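Local coordinates for choline binding protein PCPA (Streptococcus pneumoniae, PDB 4CP6) that is a pneumococcal vaccine antigen of the choline-binding family with leucine-rich repeats, probably held on the cell wall through choline, at residues A[93-105]-A[115-127]. Numbering follows the deposited sequence.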
loop_
_atom_site.group_PDB
_atom_site.type_symbol
_atom_site.label_atom_id
_atom_site.label_comp_id
_atom_site.label_asym_id
_atom_site.label_seq_id
_atom_site.Cartn_x
_atom_site.Cartn_y
_atom_site.Cartn_z
ATOM N N TYR A 93 21.420 0.049 -22.646
ATOM C CA TYR A 93 20.555 -0.721 -23.534
ATOM C C TYR A 93 19.658 -1.672 -22.776
ATOM O O TYR A 93 20.069 -2.229 -21.761
ATOM C CB TYR A 93 21.398 -1.493 -24.550
ATOM C CG TYR A 93 22.388 -0.593 -25.254
ATOM C CD1 TYR A 93 21.955 0.509 -25.984
ATOM C CD2 TYR A 93 23.755 -0.848 -25.193
ATOM C CE1 TYR A 93 22.862 1.341 -26.641
ATOM C CE2 TYR A 93 24.669 -0.013 -25.832
ATOM C CZ TYR A 93 24.216 1.063 -26.570
ATOM O OH TYR A 93 25.139 1.871 -27.199
ATOM N N TYR A 94 18.432 -1.866 -23.256
ATOM C CA TYR A 94 17.524 -2.749 -22.533
ATOM C C TYR A 94 16.446 -3.227 -23.495
ATOM O O TYR A 94 15.974 -2.449 -24.311
ATOM C CB TYR A 94 16.895 -1.997 -21.317
ATOM C CG TYR A 94 16.322 -2.953 -20.300
ATOM C CD1 TYR A 94 15.023 -3.440 -20.430
ATOM C CD2 TYR A 94 17.095 -3.414 -19.230
ATOM C CE1 TYR A 94 14.528 -4.410 -19.558
ATOM C CE2 TYR A 94 16.587 -4.342 -18.317
ATOM C CZ TYR A 94 15.290 -4.820 -18.476
ATOM O OH TYR A 94 14.761 -5.734 -17.595
ATOM N N PRO A 95 16.040 -4.507 -23.405
ATOM C CA PRO A 95 15.019 -5.024 -24.322
ATOM C C PRO A 95 13.634 -4.412 -24.151
ATOM O O PRO A 95 13.302 -3.871 -23.101
ATOM C CB PRO A 95 14.984 -6.530 -24.027
ATOM C CG PRO A 95 15.694 -6.733 -22.775
ATOM C CD PRO A 95 16.588 -5.559 -22.537
ATOM N N SER A 96 12.794 -4.547 -25.190
ATOM C CA SER A 96 11.421 -4.021 -25.126
ATOM C C SER A 96 10.464 -5.007 -24.431
ATOM O O SER A 96 9.380 -4.617 -23.979
ATOM C CB SER A 96 10.930 -3.780 -26.541
ATOM O OG SER A 96 11.077 -4.970 -27.296
ATOM N N SER A 97 10.827 -6.282 -24.411
ATOM C CA SER A 97 10.039 -7.342 -23.776
ATOM C C SER A 97 10.989 -8.444 -23.391
ATOM O O SER A 97 12.064 -8.565 -23.997
ATOM C CB SER A 97 8.961 -7.882 -24.719
ATOM O OG SER A 97 9.535 -8.657 -25.761
ATOM N N ILE A 98 10.638 -9.236 -22.377
ATOM C CA ILE A 98 11.473 -10.333 -21.943
ATOM C C ILE A 98 10.598 -11.553 -21.835
ATOM O O ILE A 98 9.509 -11.469 -21.231
ATOM C CB ILE A 98 12.248 -10.056 -20.622
ATOM C CG1 ILE A 98 13.252 -8.870 -20.805
ATOM C CG2 ILE A 98 12.962 -11.339 -20.141
ATOM C CD1 ILE A 98 13.915 -8.373 -19.519
ATOM N N THR A 99 11.047 -12.670 -22.423
ATOM C CA THR A 99 10.365 -13.955 -22.352
ATOM C C THR A 99 11.074 -14.820 -21.327
ATOM O O THR A 99 12.312 -14.939 -21.349
ATOM C CB THR A 99 10.295 -14.600 -23.736
ATOM O OG1 THR A 99 9.452 -13.799 -24.557
ATOM C CG2 THR A 99 9.763 -16.033 -23.696
ATOM N N ILE A 100 10.286 -15.399 -20.390
ATOM C CA ILE A 100 10.802 -16.220 -19.318
ATOM C C ILE A 100 10.540 -17.679 -19.649
ATOM O O ILE A 100 9.380 -18.055 -19.822
ATOM C CB ILE A 100 10.121 -15.807 -17.995
ATOM C CG1 ILE A 100 10.402 -14.302 -17.712
ATOM C CG2 ILE A 100 10.550 -16.716 -16.845
ATOM C CD1 ILE A 100 9.925 -13.755 -16.331
ATOM N N PRO A 101 11.599 -18.510 -19.712
ATOM C CA PRO A 101 11.400 -19.925 -20.056
ATOM C C PRO A 101 10.746 -20.675 -18.912
ATOM O O PRO A 101 10.805 -20.205 -17.769
ATOM C CB PRO A 101 12.825 -20.426 -20.338
ATOM C CG PRO A 101 13.700 -19.542 -19.465
ATOM C CD PRO A 101 13.033 -18.191 -19.529
ATOM N N SER A 102 10.169 -21.861 -19.200
ATOM C CA SER A 102 9.486 -22.643 -18.175
ATOM C C SER A 102 10.374 -23.060 -17.007
ATOM O O SER A 102 9.875 -23.181 -15.897
ATOM C CB SER A 102 8.787 -23.858 -18.782
ATOM O OG SER A 102 9.714 -24.727 -19.408
ATOM N N SER A 103 11.691 -23.232 -17.228
ATOM C CA SER A 103 12.620 -23.645 -16.186
ATOM C C SER A 103 12.753 -22.662 -15.004
ATOM O O SER A 103 13.225 -23.065 -13.949
ATOM C CB SER A 103 13.999 -23.921 -16.788
ATOM O OG SER A 103 14.587 -22.774 -17.379
ATOM N N ILE A 104 12.398 -21.375 -15.201
ATOM C CA ILE A 104 12.547 -20.419 -14.078
ATOM C C ILE A 104 11.536 -20.725 -12.961
ATOM O O ILE A 104 10.330 -20.624 -13.195
ATOM C CB ILE A 104 12.424 -18.965 -14.557
ATOM C CG1 ILE A 104 13.474 -18.614 -15.643
ATOM C CG2 ILE A 104 12.469 -17.957 -13.363
ATOM C CD1 ILE A 104 14.998 -18.703 -15.192
ATOM N N LYS A 105 12.026 -21.084 -11.782
ATOM C CA LYS A 105 11.182 -21.363 -10.625
ATOM C C LYS A 105 11.123 -20.184 -9.644
ATOM O O LYS A 105 10.194 -20.113 -8.850
ATOM C CB LYS A 105 11.686 -22.611 -9.893
ATOM C CG LYS A 105 10.625 -23.165 -8.931
ATOM C CD LYS A 105 10.939 -24.585 -8.492
ATOM C CE LYS A 105 9.944 -25.068 -7.462
ATOM N NZ LYS A 105 10.009 -26.544 -7.267
ATOM N N SER A 115 12.906 -2.382 -14.625
ATOM C CA SER A 115 12.867 -2.922 -15.980
ATOM C C SER A 115 12.158 -2.037 -16.979
ATOM O O SER A 115 11.051 -1.588 -16.733
ATOM C CB SER A 115 12.228 -4.307 -15.977
ATOM O OG SER A 115 12.170 -4.865 -17.282
ATOM N N LYS A 116 12.772 -1.841 -18.149
ATOM C CA LYS A 116 12.134 -1.062 -19.206
ATOM C C LYS A 116 11.283 -1.943 -20.127
ATOM O O LYS A 116 10.677 -1.415 -21.069
ATOM C CB LYS A 116 13.195 -0.339 -20.024
ATOM C CG LYS A 116 13.849 0.780 -19.237
ATOM C CD LYS A 116 14.857 1.500 -20.112
ATOM C CE LYS A 116 14.249 2.245 -21.268
ATOM N NZ LYS A 116 15.284 3.036 -21.999
ATOM N N ALA A 117 11.200 -3.258 -19.851
ATOM C CA ALA A 117 10.365 -4.135 -20.668
ATOM C C ALA A 117 8.880 -3.749 -20.470
ATOM O O ALA A 117 8.398 -3.566 -19.331
ATOM C CB ALA A 117 10.586 -5.585 -20.268
ATOM N N LYS A 118 8.162 -3.593 -21.578
ATOM C CA LYS A 118 6.745 -3.232 -21.521
ATOM C C LYS A 118 5.906 -4.459 -21.206
ATOM O O LYS A 118 4.795 -4.349 -20.669
ATOM C CB LYS A 118 6.282 -2.611 -22.846
ATOM C CG LYS A 118 7.126 -1.421 -23.314
ATOM C CD LYS A 118 6.818 -0.139 -22.586
ATOM C CE LYS A 118 7.856 0.932 -22.828
ATOM N NZ LYS A 118 9.014 0.805 -21.897
ATOM N N THR A 119 6.416 -5.623 -21.554
ATOM C CA THR A 119 5.771 -6.868 -21.204
ATOM C C THR A 119 6.774 -7.933 -20.828
ATOM O O THR A 119 7.946 -7.881 -21.222
ATOM C CB THR A 119 4.779 -7.347 -22.250
ATOM O OG1 THR A 119 3.977 -8.388 -21.637
ATOM C CG2 THR A 119 5.456 -7.794 -23.542
ATOM N N ILE A 120 6.311 -8.873 -20.014
ATOM C CA ILE A 120 7.019 -10.057 -19.582
ATOM C C ILE A 120 6.136 -11.175 -20.034
ATOM O O ILE A 120 4.943 -11.206 -19.662
ATOM C CB ILE A 120 7.201 -10.097 -18.045
ATOM C CG1 ILE A 120 8.033 -8.920 -17.533
ATOM C CG2 ILE A 120 7.758 -11.442 -17.572
ATOM C CD1 ILE A 120 9.495 -8.941 -17.915
ATOM N N ILE A 121 6.677 -12.053 -20.882
ATOM C CA ILE A 121 5.922 -13.152 -21.451
ATOM C C ILE A 121 6.404 -14.450 -20.855
ATOM O O ILE A 121 7.616 -14.698 -20.791
ATOM C CB ILE A 121 6.111 -13.154 -22.994
ATOM C CG1 ILE A 121 5.682 -11.803 -23.619
ATOM C CG2 ILE A 121 5.397 -14.364 -23.657
ATOM C CD1 ILE A 121 6.447 -11.440 -24.851
ATOM N N PHE A 122 5.475 -15.315 -20.457
ATOM C CA PHE A 122 5.860 -16.622 -19.952
ATOM C C PHE A 122 5.676 -17.668 -21.026
ATOM O O PHE A 122 4.610 -17.743 -21.654
ATOM C CB PHE A 122 5.027 -17.018 -18.714
ATOM C CG PHE A 122 5.367 -16.141 -17.543
ATOM C CD1 PHE A 122 4.691 -14.943 -17.333
ATOM C CD2 PHE A 122 6.380 -16.495 -16.658
ATOM C CE1 PHE A 122 5.075 -14.078 -16.309
ATOM C CE2 PHE A 122 6.720 -15.659 -15.598
ATOM C CZ PHE A 122 6.068 -14.446 -15.430
ATOM N N ASP A 123 6.698 -18.516 -21.214
ATOM C CA ASP A 123 6.560 -19.645 -22.128
ATOM C C ASP A 123 5.553 -20.581 -21.486
ATOM O O ASP A 123 5.406 -20.595 -20.256
ATOM C CB ASP A 123 7.890 -20.411 -22.277
ATOM C CG ASP A 123 8.898 -19.817 -23.236
ATOM O OD1 ASP A 123 8.502 -19.002 -24.090
ATOM O OD2 ASP A 123 10.074 -20.234 -23.189
ATOM N N LYS A 124 4.892 -21.408 -22.305
ATOM C CA LYS A 124 3.932 -22.380 -21.810
ATOM C C LYS A 124 4.578 -23.309 -20.744
ATOM O O LYS A 124 5.774 -23.593 -20.822
ATOM C CB LYS A 124 3.393 -23.210 -22.993
ATOM C CG LYS A 124 2.034 -23.856 -22.751
ATOM C CD LYS A 124 1.553 -24.621 -23.988
ATOM C CE LYS A 124 0.220 -25.305 -23.783
ATOM N NZ LYS A 124 0.339 -26.525 -22.937
ATOM N N GLY A 125 3.796 -23.717 -19.746
ATOM C CA GLY A 125 4.251 -24.617 -18.698
ATOM C C GLY A 125 5.211 -23.994 -17.703
ATOM O O GLY A 125 6.065 -24.694 -17.151
ATOM N N SER A 126 5.045 -22.684 -17.421
ATOM C CA SER A 126 5.921 -22.039 -16.436
ATOM C C SER A 126 5.982 -22.804 -15.114
ATOM O O SER A 126 4.969 -23.315 -14.600
ATOM C CB SER A 126 5.464 -20.606 -16.177
ATOM O OG SER A 126 6.263 -20.027 -15.154
ATOM N N GLN A 127 7.162 -22.852 -14.536
ATOM C CA GLN A 127 7.405 -23.447 -13.244
ATOM C C GLN A 127 7.590 -22.360 -12.169
ATOM O O GLN A 127 7.956 -22.688 -11.048
ATOM C CB GLN A 127 8.649 -24.333 -13.307
ATOM C CG GLN A 127 8.473 -25.480 -14.312
ATOM C CD GLN A 127 9.775 -26.181 -14.556
ATOM O OE1 GLN A 127 10.174 -26.429 -15.703
ATOM N NE2 GLN A 127 10.459 -26.524 -13.494
HETATM O O HOH W 1 7.543 -19.869 -18.383
HETATM O O HOH W 2 8.960 -19.821 -15.569
HETATM O O HOH W 3 10.224 -22.710 -21.886
#
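Ile-100 lays its CD1 against both Ile-120 and Phe-122 on the inner face of two neighbouring parallel strands, 97-100 and 119-122. The methyl lies 3.4 Å from Ile-120 CG2, tighter than usual carbon packing, and 3.8 Å from Phe-122 CE2. With CG1 beside the backbone N and the chain extended (chi2 -173°), Ile-100 runs alongside the phenylalanine, both pointing the same way. Ile-98 continues this apolar row, its CB against Ile-120 CD1. On the other face Thr-99 OG1 rests near Ile-121 CB, while its CG2 meets Asp-123 OD1.

Backbone hydrogen bonds set this register. Ile-98 and Ile-100 each bond through both N and O; the straightest bond runs from Asp-123 N to Ile-100 O (3.1 Å, 177° at the hydrogen). Beyond the strands, Gln-127 N reaches a lone pair of Ser-102 O, in a type I turn spanning Pro-101 to Ile-104. One water joins Ser-102 N to Asp-123 OD2. At the other end Ser-115 OG, anti to its own backbone N (chi1 180°), accepts from Ala-117 N in an ST turn and lies 2.8 Å from Tyr-94 OH. That hydroxyl is also hydrogen-bonded to Phe-81 O, and the Tyr-94 ring meets Phe-49 edge-to-face.

Successive repeats of a leucine-rich solenoid pair in this way. Ile-104 packs on Val-73 and Val-76 of strand 69-76, while Ile-120 and Phe-122 touch Ile-144. Strands 57-59 and 143-146 flank the pair, continuing the parallel sheet on either side.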